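Local coordinates for protein putative aminopeptidase (PDB 5NTH) that probably acts as a manganese-dependent M17 leucyl aminopeptidase, trimming residues from the N-termini of peptides, and is held here in complex with actinonin, at residues T33-I37 with S38-C42; P69-A72 with E73-R77. All blocks are in the same frame, centred on the assembly; numbering follows the deposited sequence.

Interactions 1 and 2 are both local, each made within one continuous run of chain, and both border the six-stranded mixed sheet of the N-terminal region. Interaction 1 is the turn that follows edge strand 32-34; interaction 2 is helix 69-77, which packs on strands 97-103 and 83-88, the latter being the opposite edge of that sheet. Their centres lie 22 Å apart and their nearest atoms about 13 Å, so they do not touch. Measured from the centre of the chain, their centres stand at 28 and 37 Å, on the same side, and both are away from the two-manganese site and the actinonin pocket. Interaction 2 also reaches a second subunit.

Interaction 1 of 2, residues T33-I37 with S38-C42; sequences TFTDI and SKVSC
D36 folds its side chain back onto S38 and K39, in the turn after strand 32-34. Traced outward, D36 first places CB 3.9 Å from K39 CG. CG stands anti to the backbone N (chi1 177°), which swings the carboxylate forward over the turn; D36 CG lies 3.4 Å from S38 OG, with K39 CG also near. D36 OD1 then takes two bonds from the same face of its plane: S38 OG gives one at 2.8 Å, rising well above that plane, and S38 N gives the other at 2.9 Å from the anti side, tilted 33° out of it. The other oxygen, D36 OD2, meets K39 CE at 3.4 Å; K39 NZ lies 4.5 Å from D36 OD2, beyond a salt bridge, while R188 supplies one to that same oxygen. On the backbone, K39 N donates to D36 O at 2.7 Å with a nearly straight N-H (163°). With I37 and S38 both in helical conformation, this closes a type I beta turn, and the S38 N to D36 OD1 bond adds an Asx turn at its start. The methyl groups T35 CG2 and V40 CG2 approach to 4.2 Å. The chemistry implies a carboxylate whose rotation is fixed by S38 on one oxygen and R188 on the other, with its negative charge probably balanced mainly by R188.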
ATOM      1  N   THR A  33      36.226 -25.584  22.854  1.00 27.08           N
ATOM      2  CA  THR A  33      36.994 -26.733  23.257  1.00 26.29           C
ATOM      3  C   THR A  33      36.124 -27.595  24.140  1.00 25.93           C
ATOM      4  O   THR A  33      35.100 -27.152  24.686  1.00 24.63           O
ATOM      5  CB  THR A  33      38.283 -26.316  24.008  1.00 26.35           C
ATOM      6  OG1 THR A  33      37.969 -25.601  25.226  1.00 25.84           O
ATOM      7  CG2 THR A  33      39.159 -25.476  23.100  1.00 26.10           C
ATOM      8  N   PHE A  34      36.547 -28.835  24.297  1.00 26.02           N
ATOM      9  CA  PHE A  34      35.872 -29.711  25.220  1.00 26.63           C
ATOM     10  C   PHE A  34      36.896 -30.240  26.212  1.00 27.74           C
ATOM     11  O   PHE A  34      38.062 -30.444  25.869  1.00 28.20           O
ATOM     12  CB  PHE A  34      35.194 -30.845  24.456  1.00 26.10           C
ATOM     13  CG  PHE A  34      34.195 -30.372  23.424  1.00 25.59           C
ATOM     14  CD1 PHE A  34      34.625 -29.893  22.195  1.00 25.18           C
ATOM     15  CD2 PHE A  34      32.826 -30.413  23.686  1.00 25.35           C
ATOM     16  CE1 PHE A  34      33.717 -29.468  21.256  1.00 25.21           C
ATOM     17  CE2 PHE A  34      31.909 -29.961  22.761  1.00 25.46           C
ATOM     18  CZ  PHE A  34      32.354 -29.484  21.539  1.00 25.41           C
ATOM     19  N   THR A  35      36.458 -30.454  27.444  1.00 28.10           N
ATOM     20  CA  THR A  35      37.326 -30.984  28.491  1.00 27.74           C
ATOM     21  C   THR A  35      36.592 -32.125  29.165  1.00 27.49           C
ATOM     22  O   THR A  35      35.417 -32.009  29.497  1.00 28.63           O
ATOM     23  CB  THR A  35      37.710 -29.873  29.512  1.00 28.25           C
ATOM     24  OG1 THR A  35      38.617 -28.943  28.894  1.00 27.89           O
ATOM     25  CG2 THR A  35      38.387 -30.458  30.778  1.00 28.42           C
ATOM     26  N   ASP A  36      37.294 -33.219  29.400  1.00 26.50           N
ATOM     27  CA  ASP A  36      36.679 -34.403  29.961  1.00 25.98           C
ATOM     28  C   ASP A  36      36.286 -34.103  31.410  1.00 25.80           C
ATOM     29  O   ASP A  36      37.145 -33.754  32.190  1.00 25.79           O
ATOM     30  CB  ASP A  36      37.717 -35.525  29.849  1.00 26.18           C
ATOM     31  CG  ASP A  36      37.259 -36.850  30.453  1.00 26.09           C
ATOM     32  OD1 ASP A  36      36.368 -36.845  31.347  1.00 25.38           O
ATOM     33  OD2 ASP A  36      37.819 -37.896  30.016  1.00 25.86           O
ATOM     34  N   ILE A  37      35.010 -34.215  31.781  1.00 26.24           N
ATOM     35  CA  ILE A  37      34.576 -33.781  33.135  1.00 27.06           C
ATOM     36  C   ILE A  37      35.363 -34.454  34.245  1.00 28.76           C
ATOM     37  O   ILE A  37      35.506 -33.916  35.351  1.00 30.69           O
ATOM     38  CB  ILE A  37      33.086 -34.029  33.419  1.00 27.21           C
ATOM     39  CG1 ILE A  37      32.663 -33.354  34.728  1.00 27.67           C
ATOM     40  CG2 ILE A  37      32.767 -35.523  33.516  1.00 27.50           C
ATOM     41  CD1 ILE A  37      31.160 -33.244  34.909  1.00 28.08           C
ATOM     42  N   SER A  38      35.878 -35.643  33.963  1.00 29.73           N
ATOM     43  CA  SER A  38      36.650 -36.363  34.967  1.00 29.78           C
ATOM     44  C   SER A  38      38.082 -35.790  35.147  1.00 29.56           C
ATOM     45  O   SER A  38      38.806 -36.255  36.031  1.00 28.83           O
ATOM     46  CB  SER A  38      36.700 -37.850  34.604  1.00 29.14           C
ATOM     47  OG  SER A  38      37.671 -38.027  33.578  1.00 29.79           O
ATOM     48  N   LYS A  39      38.477 -34.811  34.328  1.00 29.23           N
ATOM     49  CA  LYS A  39      39.819 -34.195  34.393  1.00 29.71           C
ATOM     50  C   LYS A  39      39.859 -32.660  34.537  1.00 29.21           C
ATOM     51  O   LYS A  39      40.867 -32.027  34.210  1.00 26.69           O
ATOM     52  CB  LYS A  39      40.630 -34.571  33.166  1.00 30.81           C
ATOM     53  CG  LYS A  39      40.379 -35.977  32.718  1.00 33.25           C
ATOM     54  CD  LYS A  39      41.412 -36.411  31.694  1.00 36.27           C
ATOM     55  CE  LYS A  39      41.051 -37.813  31.187  1.00 38.59           C
ATOM     56  NZ  LYS A  39      42.231 -38.576  30.681  1.00 39.96           N
ATOM     57  N   VAL A  40      38.768 -32.086  35.046  1.00 30.14           N
ATOM     58  CA  VAL A  40      38.707 -30.671  35.377  1.00 30.66           C
ATOM     59  C   VAL A  40      39.587 -30.449  36.587  1.00 30.50           C
ATOM     60  O   VAL A  40      39.335 -31.030  37.640  1.00 29.95           O
ATOM     61  CB  VAL A  40      37.254 -30.235  35.696  1.00 31.71           C
ATOM     62  CG1 VAL A  40      37.187 -28.834  36.316  1.00 32.07           C
ATOM     63  CG2 VAL A  40      36.401 -30.270  34.436  1.00 32.26           C
ATOM     64  N   SER A  41      40.601 -29.602  36.406  1.00 31.09           N
ATOM     65  CA  SER A  41      41.541 -29.174  37.476  1.00 31.80           C
ATOM     66  C   SER A  41      41.542 -27.656  37.701  1.00 32.64           C
ATOM     67  O   SER A  41      41.935 -27.179  38.758  1.00 32.73           O
ATOM     68  CB  SER A  41      42.971 -29.627  37.142  1.00 31.15           C
ATOM     69  OG  SER A  41      43.375 -29.144  35.853  1.00 29.73           O
ATOM     70  N   CYS A  42      41.120 -26.886  36.716  1.00 34.51           N
ATOM     71  CA  CYS A  42      40.889 -25.485  36.969  1.00 36.72           C
ATOM     72  C   CYS A  42      39.522 -24.992  36.489  1.00 33.96           C
ATOM     73  O   CYS A  42      38.844 -25.624  35.700  1.00 32.31           O
ATOM     74  CB  CYS A  42      42.014 -24.679  36.351  1.00 40.80           C
ATOM     75  SG  CYS A  42      41.721 -24.349  34.614  1.00 48.16           S
TER

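Interaction 2 of 2, residues P69-A72 with E73-R77; sequences PAVA and EALQR
E73 hydrogen-bonds through its backbone N to P69 O one helical turn earlier, while its flat carboxylate reaches forward to the guanidinium group of R77. OE2 of E73 accepts NE of R77 through its anti lone pair at 3.0 Å, the oxygen tilted 20° from the guanidinium plane. E73 leaves the helix with CG anti to the backbone N and then bends at chi2 (61°), which carries the carboxylate toward R77, four residues on. Beside this charged face, Y96 of a second subunit packs against P69, A70 and E73, and its carbonyl oxygen takes a weak hydrogen bond from NH2 of R77. The peptide groups are joined by four successive i to i+4 bonds, which run from E73 N to P69 O (2.9 Å), through A74 N to A70 O and L75 N to V71 O, as far as Q76 N to A72 O. A different side of the helix is apolar. V71 CG1 and L75 CD1 lie 4.3 Å apart, and these two side chains press on V99 and V101 of strand 97-103, while A70 and A74 pack on strand 83-88. Consecutive i to i+4 backbone bonds, an i to i+4 salt bridge and an apolar side laid on strands identify an amphipathic alpha-helix packed on the 97-103 and 83-88 end of the sheet in an alpha/beta domain, consistent with the macro-like N-terminal domain of M17 aminopeptidases.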
ATOM      1  N   PRO A  69      29.006 -22.579  48.593  1.00 38.17           N
ATOM      2  CA  PRO A  69      27.676 -22.289  49.151  1.00 39.21           C
ATOM      3  C   PRO A  69      26.811 -21.325  48.321  1.00 38.76           C
ATOM      4  O   PRO A  69      25.606 -21.548  48.230  1.00 41.34           O
ATOM      5  CB  PRO A  69      28.002 -21.685  50.519  1.00 38.76           C
ATOM      6  CG  PRO A  69      29.310 -22.280  50.864  1.00 38.23           C
ATOM      7  CD  PRO A  69      30.060 -22.257  49.569  1.00 38.55           C
ATOM      8  N   ALA A  70      27.407 -20.288  47.725  1.00 36.07           N
ATOM      9  CA  ALA A  70      26.632 -19.336  46.921  1.00 34.71           C
ATOM     10  C   ALA A  70      26.058 -20.048  45.698  1.00 34.31           C
ATOM     11  O   ALA A  70      24.925 -19.775  45.271  1.00 33.71           O
ATOM     12  CB  ALA A  70      27.480 -18.157  46.493  1.00 33.88           C
ATOM     13  N   VAL A  71      26.837 -20.981  45.156  1.00 32.74           N
ATOM     14  CA  VAL A  71      26.393 -21.744  44.008  1.00 31.29           C
ATOM     15  C   VAL A  71      25.281 -22.657  44.440  1.00 30.61           C
ATOM     16  O   VAL A  71      24.292 -22.779  43.763  1.00 30.68           O
ATOM     17  CB  VAL A  71      27.516 -22.552  43.366  1.00 30.39           C
ATOM     18  CG1 VAL A  71      26.939 -23.495  42.319  1.00 30.27           C
ATOM     19  CG2 VAL A  71      28.519 -21.609  42.728  1.00 30.03           C
ATOM     20  N   ALA A  72      25.448 -23.292  45.581  1.00 30.92           N
ATOM     21  CA  ALA A  72      24.407 -24.171  46.123  1.00 31.15           C
ATOM     22  C   ALA A  72      23.094 -23.411  46.256  1.00 30.72           C
ATOM     23  O   ALA A  72      22.028 -23.947  45.969  1.00 30.52           O
ATOM     24  CB  ALA A  72      24.840 -24.709  47.478  1.00 30.74           C
ATOM     25  N   GLU A  73      23.200 -22.154  46.669  1.00 30.29           N
ATOM     26  CA  GLU A  73      22.037 -21.316  46.870  1.00 30.77           C
ATOM     27  C   GLU A  73      21.371 -20.971  45.543  1.00 30.42           C
ATOM     28  O   GLU A  73      20.133 -20.929  45.430  1.00 30.27           O
ATOM     29  CB  GLU A  73      22.439 -20.040  47.591  1.00 30.75           C
ATOM     30  CG  GLU A  73      21.281 -19.106  47.882  1.00 31.86           C
ATOM     31  CD  GLU A  73      20.195 -19.694  48.790  1.00 33.18           C
ATOM     32  OE1 GLU A  73      20.458 -20.665  49.580  1.00 32.27           O
ATOM     33  OE2 GLU A  73      19.061 -19.132  48.709  1.00 34.41           O
ATOM     34  N   ALA A  74      22.191 -20.711  44.542  1.00 29.90           N
ATOM     35  CA  ALA A  74      21.665 -20.475  43.218  1.00 31.16           C
ATOM     36  C   ALA A  74      20.832 -21.682  42.728  1.00 32.43           C
ATOM     37  O   ALA A  74      19.805 -21.506  42.072  1.00 31.73           O
ATOM     38  CB  ALA A  74      22.799 -20.159  42.252  1.00 31.34           C
ATOM     39  N   LEU A  75      21.261 -22.900  43.089  1.00 33.13           N
ATOM     40  CA  LEU A  75      20.553 -24.091  42.698  1.00 32.85           C
ATOM     41  C   LEU A  75      19.261 -24.257  43.463  1.00 34.90           C
ATOM     42  O   LEU A  75      18.332 -24.845  42.910  1.00 38.91           O
ATOM     43  CB  LEU A  75      21.435 -25.306  42.817  1.00 32.16           C
ATOM     44  CG  LEU A  75      22.637 -25.275  41.862  1.00 31.62           C
ATOM     45  CD1 LEU A  75      23.718 -26.275  42.262  1.00 30.91           C
ATOM     46  CD2 LEU A  75      22.197 -25.545  40.436  1.00 31.59           C
ATOM     47  N   GLN A  76      19.157 -23.718  44.684  1.00 35.15           N
ATOM     48  CA  GLN A  76      17.861 -23.721  45.390  1.00 35.87           C
ATOM     49  C   GLN A  76      16.859 -22.783  44.731  1.00 35.81           C
ATOM     50  O   GLN A  76      15.646 -22.973  44.904  1.00 35.42           O
ATOM     51  CB  GLN A  76      17.944 -23.348  46.884  1.00 37.11           C
ATOM     52  CG  GLN A  76      18.989 -24.063  47.729  1.00 39.39           C
ATOM     53  CD  GLN A  76      18.830 -25.588  47.852  1.00 42.38           C
ATOM     54  OE1 GLN A  76      18.259 -26.269  46.984  1.00 41.94           O
ATOM     55  NE2 GLN A  76      19.386 -26.144  48.942  1.00 44.13           N
ATOM     56  N   ARG A  77      17.352 -21.776  44.004  1.00 34.85           N
ATOM     57  CA  ARG A  77      16.495 -20.677  43.532  1.00 35.41           C
ATOM     58  C   ARG A  77      16.084 -20.747  42.086  1.00 35.75           C
ATOM     59  O   ARG A  77      15.066 -20.171  41.707  1.00 37.21           O
ATOM     60  CB  ARG A  77      17.213 -19.353  43.719  1.00 35.95           C
ATOM     61  CG  ARG A  77      17.310 -18.931  45.158  1.00 36.10           C
ATOM     62  CD  ARG A  77      17.869 -17.538  45.251  1.00 35.97           C
ATOM     63  NE  ARG A  77      17.994 -17.183  46.649  1.00 36.97           N
ATOM     64  CZ  ARG A  77      18.065 -15.948  47.119  1.00 36.59           C
ATOM     65  NH1 ARG A  77      18.056 -14.905  46.298  1.00 36.34           N
ATOM     66  NH2 ARG A  77      18.139 -15.765  48.433  1.00 37.49           N
TER